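Local coordinates for exopolysaccharide biosynthesis protein (Pantoea stewartii subsp. stewartii DC283, PDB 6TGF) that modifies the glycan of the bacterial biofilm, probably as a hydrolase, with a parallel beta-helix fold like that of bacteriophage tailspikes, at the interface of chains A and B. Numbering follows the deposited sequence. Chains: chain A/B, Exopolysaccharide biosynthesis protein.

Contact 1: the interface of chains A and B. Residues chain A 62, 65-66; chain B 138-140.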
ATOM      1  N   GLN A  62     -38.944 -11.150  44.157  1.00 65.72           N
ATOM      2  CA  GLN A  62     -39.303 -10.388  45.386  1.00 65.82           C
ATOM      3  C   GLN A  62     -40.763  -9.922  45.297  1.00 64.74           C
ATOM      4  O   GLN A  62     -41.470 -10.023  46.317  1.00 64.77           O
ATOM      5  CB  GLN A  62     -38.364  -9.191  45.567  1.00 66.83           C
ATOM      6  CG  GLN A  62     -36.969  -9.565  46.055  1.00 67.61           C
ATOM      7  CD  GLN A  62     -36.682  -9.070  47.452  1.00 68.41           C
ATOM      8  OE1 GLN A  62     -37.186  -9.602  48.439  1.00 68.57           O
ATOM      9  NE2 GLN A  62     -35.854  -8.040  47.544  1.00 68.60           N
ATOM     10  N   GLN A  65     -43.535 -12.934  45.415  1.00 61.63           N
ATOM     11  CA  GLN A  65     -43.598 -13.628  46.728  1.00 62.00           C
ATOM     12  C   GLN A  65     -44.127 -12.698  47.827  1.00 61.38           C
ATOM     13  O   GLN A  65     -44.914 -13.179  48.665  1.00 61.14           O
ATOM     14  CB  GLN A  65     -42.214 -14.171  47.091  1.00 63.05           C
ATOM     15  CG  GLN A  65     -41.738 -15.259  46.142  1.00 63.54           C
ATOM     16  CD  GLN A  65     -40.423 -15.869  46.559  1.00 64.18           C
ATOM     17  OE1 GLN A  65     -40.114 -15.981  47.745  1.00 64.79           O
ATOM     18  NE2 GLN A  65     -39.638 -16.281  45.578  1.00 64.12           N
ATOM     19  N   ASN A  66     -43.712 -11.427  47.835  1.00 60.86           N
ATOM     20  CA  ASN A  66     -43.881 -10.511  48.996  1.00 60.83           C
ATOM     21  C   ASN A  66     -45.024  -9.513  48.762  1.00 60.36           C
ATOM     22  O   ASN A  66     -45.730  -9.213  49.744  1.00 60.73           O
ATOM     23  CB  ASN A  66     -42.574  -9.786  49.327  1.00 60.93           C
ATOM     24  CG  ASN A  66     -41.462 -10.739  49.711  1.00 60.76           C
ATOM     25  OD1 ASN A  66     -41.680 -11.685  50.465  1.00 60.19           O
ATOM     26  ND2 ASN A  66     -40.266 -10.497  49.201  1.00 60.87           N
TER
ATOM     27  N   GLN B 138     -41.218 -11.108  55.704  1.00 58.39           N
ATOM     28  CA  GLN B 138     -41.035 -11.244  54.234  1.00 58.48           C
ATOM     29  C   GLN B 138     -39.617 -11.756  53.959  1.00 57.62           C
ATOM     30  O   GLN B 138     -38.665 -11.128  54.460  1.00 57.93           O
ATOM     31  CB  GLN B 138     -41.247  -9.900  53.534  1.00 59.05           C
ATOM     32  CG  GLN B 138     -42.642  -9.318  53.720  1.00 59.87           C
ATOM     33  CD  GLN B 138     -42.817  -7.999  53.007  1.00 60.36           C
ATOM     34  OE1 GLN B 138     -41.862  -7.260  52.781  1.00 60.13           O
ATOM     35  NE2 GLN B 138     -44.052  -7.690  52.651  1.00 60.94           N
ATOM     36  N   THR B 139     -39.481 -12.842  53.192  1.00 56.86           N
ATOM     37  CA  THR B 139     -38.178 -13.471  52.845  1.00 55.93           C
ATOM     38  C   THR B 139     -37.466 -12.623  51.785  1.00 55.30           C
ATOM     39  O   THR B 139     -38.106 -12.295  50.767  1.00 55.06           O
ATOM     40  CB  THR B 139     -38.353 -14.914  52.354  1.00 55.98           C
ATOM     41  OG1 THR B 139     -39.374 -14.930  51.359  1.00 56.45           O
ATOM     42  CG2 THR B 139     -38.709 -15.875  53.465  1.00 56.03           C
ATOM     43  N   VAL B 140     -36.195 -12.287  52.031  1.00 54.61           N
ATOM     44  CA  VAL B 140     -35.287 -11.597  51.066  1.00 54.30           C
ATOM     45  C   VAL B 140     -34.588 -12.683  50.239  1.00 54.23           C
ATOM     46  O   VAL B 140     -34.687 -12.634  48.997  1.00 54.38           O
ATOM     47  CB  VAL B 140     -34.275 -10.681  51.786  1.00 53.81           C
ATOM     48  CG1 VAL B 140     -33.459  -9.855  50.804  1.00 53.70           C
ATOM     49  CG2 VAL B 140     -34.949  -9.772  52.804  1.00 53.80           C
TER
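A:Asn66, at the C-terminal end of helix 61-66, reaches across to the backbone of B:Thr139, and the polar contact of this small patch rests on that reach. Its side-chain amide nitrogen ND2 donates to the main-chain carbonyl oxygen O of B:Thr139 over 3.2 Å. The bond is moderately straight, 157° at the hydrogen, and the acceptor lies close to the amide plane of A:Asn66, so an N-H is aimed well even though the donor sits tilted from the plane of the carbonyl it meets. CG anti to the carbonyl carbon (chi1 -61°) and the position at the end of the helix together let the amide reach chain B.

Van der Waals packing accompanies the bond. The other half of the amide rests against the aliphatic start of B:Gln138, OD1 of A:Asn66 lying 3.6 Å from CB of B:Gln138. The glutamine chain runs on, extended beyond CG, past CB of A:Asn66, and the two amide planes lie 23° apart, close to parallel.

Looser polar neighbours frame the patch. OE1 of A:Gln62, on a chain bent at chi2, stands 3.7 Å from O of B:Thr139, near the accepting carbonyl without bonding to it. OE1 of A:Gln65 approaches the hydroxyl OG1 of B:Thr139 at 3.8 Å, the two side chains crossing at about a right angle.

Within the fold, helix 61-66 in the N-terminal part of chain A faces the B:Gln138 to B:Val140 segment, within the head-binding-like N-terminal region.

Contact 2: the interface of chains A and B. Residues chain A 513-514, 517-518, 520; chain B 511, 520, 522-524.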
ATOM      1  N   VAL A 513      11.882  -5.740 -15.107  1.00 24.60           N
ATOM      2  CA  VAL A 513      12.936  -4.865 -14.514  1.00 24.56           C
ATOM      3  C   VAL A 513      13.491  -5.570 -13.273  1.00 24.62           C
ATOM      4  O   VAL A 513      12.812  -5.549 -12.233  1.00 24.78           O
ATOM      5  CB  VAL A 513      12.379  -3.467 -14.182  1.00 24.51           C
ATOM      6  CG1 VAL A 513      13.436  -2.563 -13.567  1.00 24.60           C
ATOM      7  CG2 VAL A 513      11.760  -2.805 -15.404  1.00 24.51           C
ATOM      8  N   GLU A 514      14.672  -6.182 -13.395  1.00 24.70           N
ATOM      9  CA  GLU A 514      15.367  -6.899 -12.293  1.00 24.85           C
ATOM     10  C   GLU A 514      16.666  -6.162 -11.948  1.00 24.95           C
ATOM     11  O   GLU A 514      17.187  -5.424 -12.808  1.00 24.74           O
ATOM     12  CB  GLU A 514      15.650  -8.350 -12.689  1.00 24.94           C
ATOM     13  CG  GLU A 514      14.397  -9.160 -12.979  1.00 24.96           C
ATOM     14  CD  GLU A 514      13.502  -9.420 -11.778  1.00 25.05           C
ATOM     15  OE1 GLU A 514      14.046  -9.637 -10.676  1.00 25.32           O
ATOM     16  OE2 GLU A 514      12.264  -9.405 -11.948  1.00 25.05           O
ATOM     17  N   GLY A 517      19.334  -7.109 -14.426  1.00 25.47           N
ATOM     18  CA  GLY A 517      19.155  -6.645 -15.817  1.00 25.48           C
ATOM     19  C   GLY A 517      17.707  -6.360 -16.177  1.00 25.48           C
ATOM     20  O   GLY A 517      16.817  -6.636 -15.350  1.00 25.56           O
ATOM     21  N   VAL A 518      17.485  -5.833 -17.385  1.00 25.53           N
ATOM     22  CA  VAL A 518      16.140  -5.501 -17.941  1.00 25.63           C
ATOM     23  C   VAL A 518      15.907  -6.339 -19.204  1.00 25.83           C
ATOM     24  O   VAL A 518      16.855  -6.496 -19.999  1.00 26.01           O
ATOM     25  CB  VAL A 518      16.006  -3.994 -18.233  1.00 25.57           C
ATOM     26  CG1 VAL A 518      14.650  -3.650 -18.829  1.00 25.56           C
ATOM     27  CG2 VAL A 518      16.268  -3.154 -16.991  1.00 25.61           C
ATOM     28  N   ILE A 520      13.000  -6.264 -22.248  1.00 26.76           N
ATOM     29  CA  ILE A 520      11.878  -5.510 -22.879  1.00 27.07           C
ATOM     30  C   ILE A 520      11.400  -6.305 -24.099  1.00 27.53           C
ATOM     31  O   ILE A 520      12.140  -6.357 -25.096  1.00 27.57           O
ATOM     32  CB  ILE A 520      12.322  -4.076 -23.244  1.00 27.03           C
ATOM     33  CG1 ILE A 520      12.964  -3.361 -22.051  1.00 26.88           C
ATOM     34  CG2 ILE A 520      11.161  -3.272 -23.816  1.00 27.12           C
ATOM     35  CD1 ILE A 520      13.787  -2.148 -22.419  1.00 26.90           C
TER
ATOM     36  N   THR B 511      19.606  -2.097 -10.571  1.00 27.26           N
ATOM     37  CA  THR B 511      18.951  -1.274 -11.621  1.00 27.03           C
ATOM     38  C   THR B 511      18.322  -0.047 -10.951  1.00 26.98           C
ATOM     39  O   THR B 511      17.552  -0.224  -9.988  1.00 26.93           O
ATOM     40  CB  THR B 511      17.938  -2.096 -12.427  1.00 26.87           C
ATOM     41  OG1 THR B 511      18.673  -3.095 -13.133  1.00 26.99           O
ATOM     42  CG2 THR B 511      17.139  -1.267 -13.409  1.00 26.81           C
ATOM     43  N   ILE B 520      21.586   0.462 -15.531  1.00 27.30           N
ATOM     44  CA  ILE B 520      21.511  -1.023 -15.392  1.00 27.54           C
ATOM     45  C   ILE B 520      22.926  -1.562 -15.153  1.00 27.91           C
ATOM     46  O   ILE B 520      23.729  -1.540 -16.099  1.00 28.03           O
ATOM     47  CB  ILE B 520      20.855  -1.667 -16.632  1.00 27.48           C
ATOM     48  CG1 ILE B 520      19.559  -0.952 -17.028  1.00 27.43           C
ATOM     49  CG2 ILE B 520      20.630  -3.156 -16.403  1.00 27.56           C
ATOM     50  CD1 ILE B 520      19.000  -1.375 -18.369  1.00 27.55           C
ATOM     51  N   GLY B 522      23.953  -4.540 -15.207  1.00 29.24           N
ATOM     52  CA  GLY B 522      23.568  -5.881 -15.683  1.00 29.53           C
ATOM     53  C   GLY B 522      23.145  -5.863 -17.141  1.00 29.70           C
ATOM     54  O   GLY B 522      23.407  -4.852 -17.824  1.00 29.59           O
ATOM     55  N   SER B 523      22.505  -6.943 -17.596  1.00 30.12           N
ATOM     56  CA  SER B 523      22.134  -7.187 -19.014  1.00 30.35           C
ATOM     57  C   SER B 523      20.989  -6.259 -19.433  1.00 30.43           C
ATOM     58  O   SER B 523      20.165  -5.906 -18.569  1.00 30.32           O
ATOM     59  CB  SER B 523      21.760  -8.631 -19.234  1.00 30.61           C
ATOM     60  OG  SER B 523      20.467  -8.906 -18.713  1.00 30.62           O
ATOM     61  N   LEU B 524      20.955  -5.882 -20.713  1.00 30.76           N
ATOM     62  CA  LEU B 524      19.772  -5.277 -21.380  1.00 30.95           C
ATOM     63  C   LEU B 524      19.468  -6.080 -22.647  1.00 31.30           C
ATOM     64  O   LEU B 524      20.425  -6.512 -23.317  1.00 31.32           O
ATOM     65  CB  LEU B 524      20.041  -3.803 -21.709  1.00 30.80           C
ATOM     66  CG  LEU B 524      18.959  -3.106 -22.539  1.00 30.82           C
ATOM     67  CD1 LEU B 524      17.641  -3.039 -21.781  1.00 30.84           C
ATOM     68  CD2 LEU B 524      19.399  -1.712 -22.953  1.00 30.69           C
TER
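The hydroxyl of B:Thr511 is turned anti to the carbonyl carbon (chi1 -65°), which presents OG1 to A:Glu514 and leaves the methyl CG2 beside A:Val513; in A:Val518, CG1 is anti to the backbone N (chi1 179°), which turns CG2 to B:Ile520. These residues belong to short strands of a protein with the tailspike-like parallel beta-helix fold, which in phage tailspikes assembles as a trimer, and here strands of two chains meet directly. OG1 of B:Thr511 donates to the main-chain O of A:Glu514 over 2.8 Å, tilted 19° from the carbonyl plane. Its methyl CG2 packs at 3.9 Å against CG1 of A:Val513.

Strand 517-520 of chain A runs parallel to strand 523-526 of chain B, with bridges pairing A:Gly517 with B:Ser523 and A:Val518 with B:Leu524. The backbone N of A:Val518 bonds to O of B:Ser523 at 2.9 Å.

Apolar side chains fill in beside this pairing. CG2 of A:Val518 comes up to the tip of B:Ile520, 3.5 Å from its CD1, the two side chains crossing at about a right angle. The other branch of that isoleucine, CG2, lies 3.8 Å from CA of A:Gly517, where the glycine offers no side chain. B:Leu524 places CD1 between two partners, 4.0 Å from CB of A:Val518 and also touching the CD1 tip of A:Ile520.

Contact 3: the interface of chains A and B. Residues chain A 300-302; chain B 268, 294, 296, 299, 328, 330-331.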
ATOM      1  N   VAL A 300     -10.918  -6.472  15.223  1.00 60.99           N
ATOM      2  CA  VAL A 300      -9.680  -6.247  16.031  1.00 61.87           C
ATOM      3  C   VAL A 300      -8.493  -6.222  15.060  1.00 62.77           C
ATOM      4  O   VAL A 300      -8.599  -6.854  13.988  1.00 63.18           O
ATOM      5  CB  VAL A 300      -9.498  -7.327  17.116  1.00 61.93           C
ATOM      6  CG1 VAL A 300      -8.616  -6.836  18.256  1.00 62.11           C
ATOM      7  CG2 VAL A 300     -10.828  -7.826  17.658  1.00 61.91           C
ATOM      8  N   ASN A 301      -7.407  -5.531  15.424  1.00 63.40           N
ATOM      9  CA  ASN A 301      -6.230  -5.290  14.543  1.00 63.45           C
ATOM     10  C   ASN A 301      -5.302  -6.513  14.556  1.00 63.84           C
ATOM     11  O   ASN A 301      -4.098  -6.339  14.836  1.00 64.93           O
ATOM     12  CB  ASN A 301      -5.491  -4.004  14.932  1.00 63.70           C
ATOM     13  CG  ASN A 301      -4.952  -4.015  16.349  1.00 63.97           C
ATOM     14  OD1 ASN A 301      -5.406  -4.791  17.188  1.00 64.00           O
ATOM     15  ND2 ASN A 301      -3.988  -3.154  16.626  1.00 64.13           N
ATOM     16  N   PHE A 302      -5.835  -7.700  14.243  1.00 63.59           N
ATOM     17  CA  PHE A 302      -5.063  -8.960  14.070  1.00 63.52           C
ATOM     18  C   PHE A 302      -4.745  -9.140  12.581  1.00 62.40           C
ATOM     19  O   PHE A 302      -5.663  -9.481  11.806  1.00 62.27           O
ATOM     20  CB  PHE A 302      -5.831 -10.171  14.611  1.00 64.26           C
ATOM     21  CG  PHE A 302      -6.307 -10.059  16.039  1.00 64.92           C
ATOM     22  CD1 PHE A 302      -5.484  -9.550  17.033  1.00 65.49           C
ATOM     23  CD2 PHE A 302      -7.576 -10.492  16.393  1.00 64.94           C
ATOM     24  CE1 PHE A 302      -5.932  -9.458  18.344  1.00 65.97           C
ATOM     25  CE2 PHE A 302      -8.019 -10.404  17.704  1.00 65.26           C
ATOM     26  CZ  PHE A 302      -7.196  -9.887  18.677  1.00 65.77           C
TER
ATOM     27  N   PRO B 268      -6.223 -13.888  21.784  1.00 50.22           N
ATOM     28  CA  PRO B 268      -5.236 -13.211  20.940  1.00 49.58           C
ATOM     29  C   PRO B 268      -4.959 -11.730  21.261  1.00 48.52           C
ATOM     30  O   PRO B 268      -3.916 -11.257  20.836  1.00 48.35           O
ATOM     31  CB  PRO B 268      -5.815 -13.326  19.519  1.00 49.95           C
ATOM     32  CG  PRO B 268      -7.296 -13.572  19.720  1.00 50.45           C
ATOM     33  CD  PRO B 268      -7.397 -14.340  21.022  1.00 50.62           C
ATOM     34  N   ARG B 294       1.236 -10.259  21.002  1.00 46.17           N
ATOM     35  CA  ARG B 294       0.639  -8.981  20.536  1.00 45.38           C
ATOM     36  C   ARG B 294       0.762  -7.951  21.665  1.00 44.67           C
ATOM     37  O   ARG B 294       0.598  -8.329  22.838  1.00 44.35           O
ATOM     38  CB  ARG B 294      -0.819  -9.181  20.110  1.00 45.49           C
ATOM     39  CG  ARG B 294      -1.545  -7.892  19.754  1.00 45.53           C
ATOM     40  CD  ARG B 294      -3.025  -8.119  19.526  1.00 45.79           C
ATOM     41  NE  ARG B 294      -3.751  -6.876  19.287  1.00 45.94           N
ATOM     42  CZ  ARG B 294      -4.124  -6.006  20.224  1.00 45.88           C
ATOM     43  NH1 ARG B 294      -3.837  -6.217  21.499  1.00 45.95           N
ATOM     44  NH2 ARG B 294      -4.784  -4.913  19.880  1.00 46.10           N
ATOM     45  N   SER B 296      -0.316  -3.554  21.960  1.00 43.94           N
ATOM     46  CA  SER B 296      -0.952  -2.420  21.240  1.00 43.93           C
ATOM     47  C   SER B 296      -1.360  -1.319  22.224  1.00 44.45           C
ATOM     48  O   SER B 296      -1.811  -1.654  23.338  1.00 44.15           O
ATOM     49  CB  SER B 296      -2.133  -2.896  20.436  1.00 43.80           C
ATOM     50  OG  SER B 296      -2.589  -1.879  19.554  1.00 43.74           O
ATOM     51  N   MET B 299      -6.494   1.732  20.662  1.00 54.86           N
ATOM     52  CA  MET B 299      -6.971   1.441  19.282  1.00 56.59           C
ATOM     53  C   MET B 299      -7.988   2.508  18.861  1.00 58.06           C
ATOM     54  O   MET B 299      -9.204   2.232  18.915  1.00 58.37           O
ATOM     55  CB  MET B 299      -7.613   0.051  19.190  1.00 57.05           C
ATOM     56  CG  MET B 299      -6.608  -1.085  19.236  1.00 57.30           C
ATOM     57  SD  MET B 299      -7.380  -2.719  19.087  1.00 57.86           S
ATOM     58  CE  MET B 299      -8.317  -2.791  20.613  1.00 57.59           C
ATOM     59  N   GLU B 328       3.073  -8.722  16.947  1.00 36.16           N
ATOM     60  CA  GLU B 328       2.378  -7.492  16.479  1.00 36.13           C
ATOM     61  C   GLU B 328       2.589  -6.383  17.519  1.00 35.70           C
ATOM     62  O   GLU B 328       2.154  -6.567  18.674  1.00 35.67           O
ATOM     63  CB  GLU B 328       0.890  -7.769  16.246  1.00 36.69           C
ATOM     64  CG  GLU B 328       0.623  -8.943  15.317  1.00 37.38           C
ATOM     65  CD  GLU B 328      -0.842  -9.234  15.026  1.00 38.12           C
ATOM     66  OE1 GLU B 328      -1.678  -9.053  15.937  1.00 38.61           O
ATOM     67  OE2 GLU B 328      -1.146  -9.643  13.886  1.00 38.79           O
ATOM     68  N   SER B 330       1.840  -2.148  17.790  1.00 33.47           N
ATOM     69  CA  SER B 330       1.091  -1.047  17.130  1.00 33.06           C
ATOM     70  C   SER B 330       0.638   0.015  18.138  1.00 32.61           C
ATOM     71  O   SER B 330       0.360  -0.338  19.297  1.00 32.49           O
ATOM     72  CB  SER B 330      -0.076  -1.589  16.338  1.00 33.15           C
ATOM     73  OG  SER B 330      -0.920  -2.397  17.147  1.00 33.36           O
ATOM     74  N   ASN B 331       0.585   1.274  17.687  1.00 32.23           N
ATOM     75  CA  ASN B 331      -0.036   2.425  18.395  1.00 32.02           C
ATOM     76  C   ASN B 331       0.717   2.719  19.698  1.00 31.76           C
ATOM     77  O   ASN B 331       0.046   2.954  20.718  1.00 31.78           O
ATOM     78  CB  ASN B 331      -1.521   2.170  18.670  1.00 32.03           C
ATOM     79  CG  ASN B 331      -2.269   1.674  17.453  1.00 31.94           C
ATOM     80  OD1 ASN B 331      -2.069   2.173  16.349  1.00 31.82           O
ATOM     81  ND2 ASN B 331      -3.133   0.690  17.647  1.00 32.03           N
TER
HETATM   82  O   HOH W   1      -1.889  -6.004  16.718  1.00 41.81           O
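A:Val300 to A:Phe302 form an irregular loop that brings A:Asn301 and A:Phe302 to chain B, with A:Val300 behind the ring. In this tailspike-like parallel beta-helix, the loop meets strands 292-296 and 327-330 of chain B. CG of A:Asn301 sits in the crowded position between backbone N and carbonyl carbon (chi1 60°), and the amide enters tip first. OD1 accepts from NH2 of B:Arg294 at 2.8 Å, a nearly straight bond (169° at the hydrogen) on a lone pair in the carbonyl plane. OD1 lies in the plane of the guanidinium, while the amide itself is turned steeply to it, 73° between planes. SD of B:Met299 rests 3.4 Å from the same OD1. On the other end of the amide, ND2 donates weakly to OG of B:Ser296, whose hydroxyl is linked to OG of B:Ser330 at 3.0 Å. ND2 also lies 3.2 Å from OG of B:Ser330.

A:Phe302 stands with its edge toward B:Arg294, CE1 meeting the arginine CD at 3.4 Å; ring and guanidinium planes are close to perpendicular. One ring face carries CG1 of A:Val300, and the opposite face receives CB of B:Pro268 near the rim. Water 1 bridges the main-chain O of A:Asn301, 2.9 Å from the water oxygen, to the carboxylate OE1 of B:Glu328.

Contact 4: the interface of chains A and B. Residues chain A 694-697; chain B 687, 701-702.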
ATOM      1  N   GLN A 694      50.047  -6.683 -39.673  1.00 51.18           N
ATOM      2  CA  GLN A 694      51.330  -6.353 -40.353  1.00 51.50           C
ATOM      3  C   GLN A 694      51.288  -4.908 -40.869  1.00 51.25           C
ATOM      4  O   GLN A 694      52.372  -4.319 -41.037  1.00 51.48           O
ATOM      5  CB  GLN A 694      51.607  -7.333 -41.495  1.00 51.89           C
ATOM      6  CG  GLN A 694      51.966  -8.733 -41.017  1.00 52.28           C
ATOM      7  CD  GLN A 694      51.988  -9.746 -42.137  1.00 52.86           C
ATOM      8  OE1 GLN A 694      51.375  -9.560 -43.187  1.00 53.18           O
ATOM      9  NE2 GLN A 694      52.694 -10.843 -41.914  1.00 53.23           N
ATOM     10  N   GLY A 695      50.088  -4.372 -41.111  1.00 51.05           N
ATOM     11  CA  GLY A 695      49.856  -2.973 -41.525  1.00 50.90           C
ATOM     12  C   GLY A 695      49.562  -2.852 -43.011  1.00 50.92           C
ATOM     13  O   GLY A 695      49.838  -1.774 -43.573  1.00 51.00           O
ATOM     14  N   ASP A 696      49.012  -3.906 -43.624  1.00 51.10           N
ATOM     15  CA  ASP A 696      48.648  -3.950 -45.066  1.00 51.38           C
ATOM     16  C   ASP A 696      47.127  -3.827 -45.209  1.00 51.19           C
ATOM     17  O   ASP A 696      46.406  -4.599 -44.545  1.00 50.90           O
ATOM     18  CB  ASP A 696      49.140  -5.237 -45.734  1.00 51.72           C
ATOM     19  CG  ASP A 696      50.617  -5.242 -46.087  1.00 52.09           C
ATOM     20  OD1 ASP A 696      51.277  -4.200 -45.896  1.00 51.92           O
ATOM     21  OD2 ASP A 696      51.101  -6.295 -46.553  1.00 52.78           O
ATOM     22  N   LEU A 697      46.669  -2.890 -46.045  1.00 51.20           N
ATOM     23  CA  LEU A 697      45.261  -2.802 -46.510  1.00 51.22           C
ATOM     24  C   LEU A 697      44.909  -4.119 -47.209  1.00 51.58           C
ATOM     25  O   LEU A 697      45.670  -4.525 -48.108  1.00 51.79           O
ATOM     26  CB  LEU A 697      45.107  -1.613 -47.464  1.00 51.15           C
ATOM     27  CG  LEU A 697      43.706  -1.407 -48.042  1.00 51.29           C
ATOM     28  CD1 LEU A 697      42.769  -0.821 -46.997  1.00 51.22           C
ATOM     29  CD2 LEU A 697      43.747  -0.517 -49.275  1.00 51.46           C
TER
ATOM     30  N   ALA B 687      46.810   0.587 -41.157  1.00 47.97           N
ATOM     31  CA  ALA B 687      46.242   0.681 -42.523  1.00 47.80           C
ATOM     32  C   ALA B 687      44.721   0.853 -42.438  1.00 47.44           C
ATOM     33  O   ALA B 687      44.155   0.588 -41.361  1.00 47.52           O
ATOM     34  CB  ALA B 687      46.611  -0.552 -43.309  1.00 48.05           C
ATOM     35  N   SER B 701      48.295   2.245 -46.075  1.00 54.41           N
ATOM     36  CA  SER B 701      48.960   0.916 -46.103  1.00 55.29           C
ATOM     37  C   SER B 701      50.478   1.115 -46.134  1.00 56.49           C
ATOM     38  O   SER B 701      50.915   2.258 -46.374  1.00 56.32           O
ATOM     39  CB  SER B 701      48.489   0.104 -47.281  1.00 55.07           C
ATOM     40  OG  SER B 701      49.011  -1.213 -47.228  1.00 55.10           O
ATOM     41  N   ARG B 702      51.244   0.043 -45.899  1.00 58.26           N
ATOM     42  CA  ARG B 702      52.732   0.058 -45.897  1.00 59.83           C
ATOM     43  C   ARG B 702      53.241   0.540 -47.261  1.00 61.11           C
ATOM     44  O   ARG B 702      52.820  -0.033 -48.286  1.00 61.26           O
ATOM     45  CB  ARG B 702      53.301  -1.331 -45.589  1.00 60.25           C
ATOM     46  CG  ARG B 702      53.237  -1.724 -44.121  1.00 60.45           C
ATOM     47  CD  ARG B 702      54.081  -2.946 -43.811  1.00 61.02           C
ATOM     48  NE  ARG B 702      53.687  -4.123 -44.576  1.00 61.09           N
ATOM     49  CZ  ARG B 702      54.277  -5.315 -44.500  1.00 61.70           C
ATOM     50  NH1 ARG B 702      55.303  -5.505 -43.688  1.00 62.05           N
ATOM     51  NH2 ARG B 702      53.837  -6.318 -45.240  1.00 61.94           N
TER
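B:Arg702 grips the carboxylate of A:Asp696 side-on through NE and NH2, a worked case of a two-point salt bridge. NE lies 2.7 Å from OD1 of A:Asp696, and NH2 donates to OD2 over 3.0 Å, one nitrogen to each oxygen. Both oxygens lie near the guanidinium plane, so the arginine points its N-H groups well, whereas each donor comes from above the carboxylate plane, the two planes standing 52° apart. The bonds are reasonably straight, 160° at the hydrogen for NE. The arginine is bent at chi3 (-59°), which turns the NE/NH2 edge of the guanidinium toward the carboxylate of A:Asp696. The opposite charges would be expected to stabilise each other's ionised forms.

Other hydrogen bonds involve the backbone. The N of A:Leu697 donates to the hydroxyl OG of B:Ser701 at 3.1 Å. A weak bond joins N of B:Arg702 to O of A:Gly695.

One apolar contact accompanies these bonds, CB of A:Leu697 lying 3.8 Å from CB of B:Ser701. Elsewhere aliphatic carbons lie beside main-chain carbonyl oxygens: the methyl CB of B:Ala687 sits 3.5 Å from O of A:Gly695, and the CD of B:Arg702 lies 3.5 Å from O of A:Gln694.

In the fold, the A:Gln694 to A:Asp696 loop leads into strand 697-700 of chain A and meets B:Ser701 and B:Arg702, just beyond the same strand of chain B, near the C-terminal end of the protein.

The four contacts are spread along the length of the molecule: contact 1 lies about 50 Å from contact 3, contact 3 about 40 Å from contact 2, and contact 2 about 41 Å from contact 4, with about 130 Å between contacts 1 and 4, all measured between C-alpha centres. They share no residues. In the deposited trimer the pairing runs from helix 61-66 through the beta-helix to the C-terminal strands, and its character varies along the way, from direct strand pairing at contact 2 to a salt bridge at contact 4. This is consistent with a trimer held along its whole length, each contact probably recurring between copies.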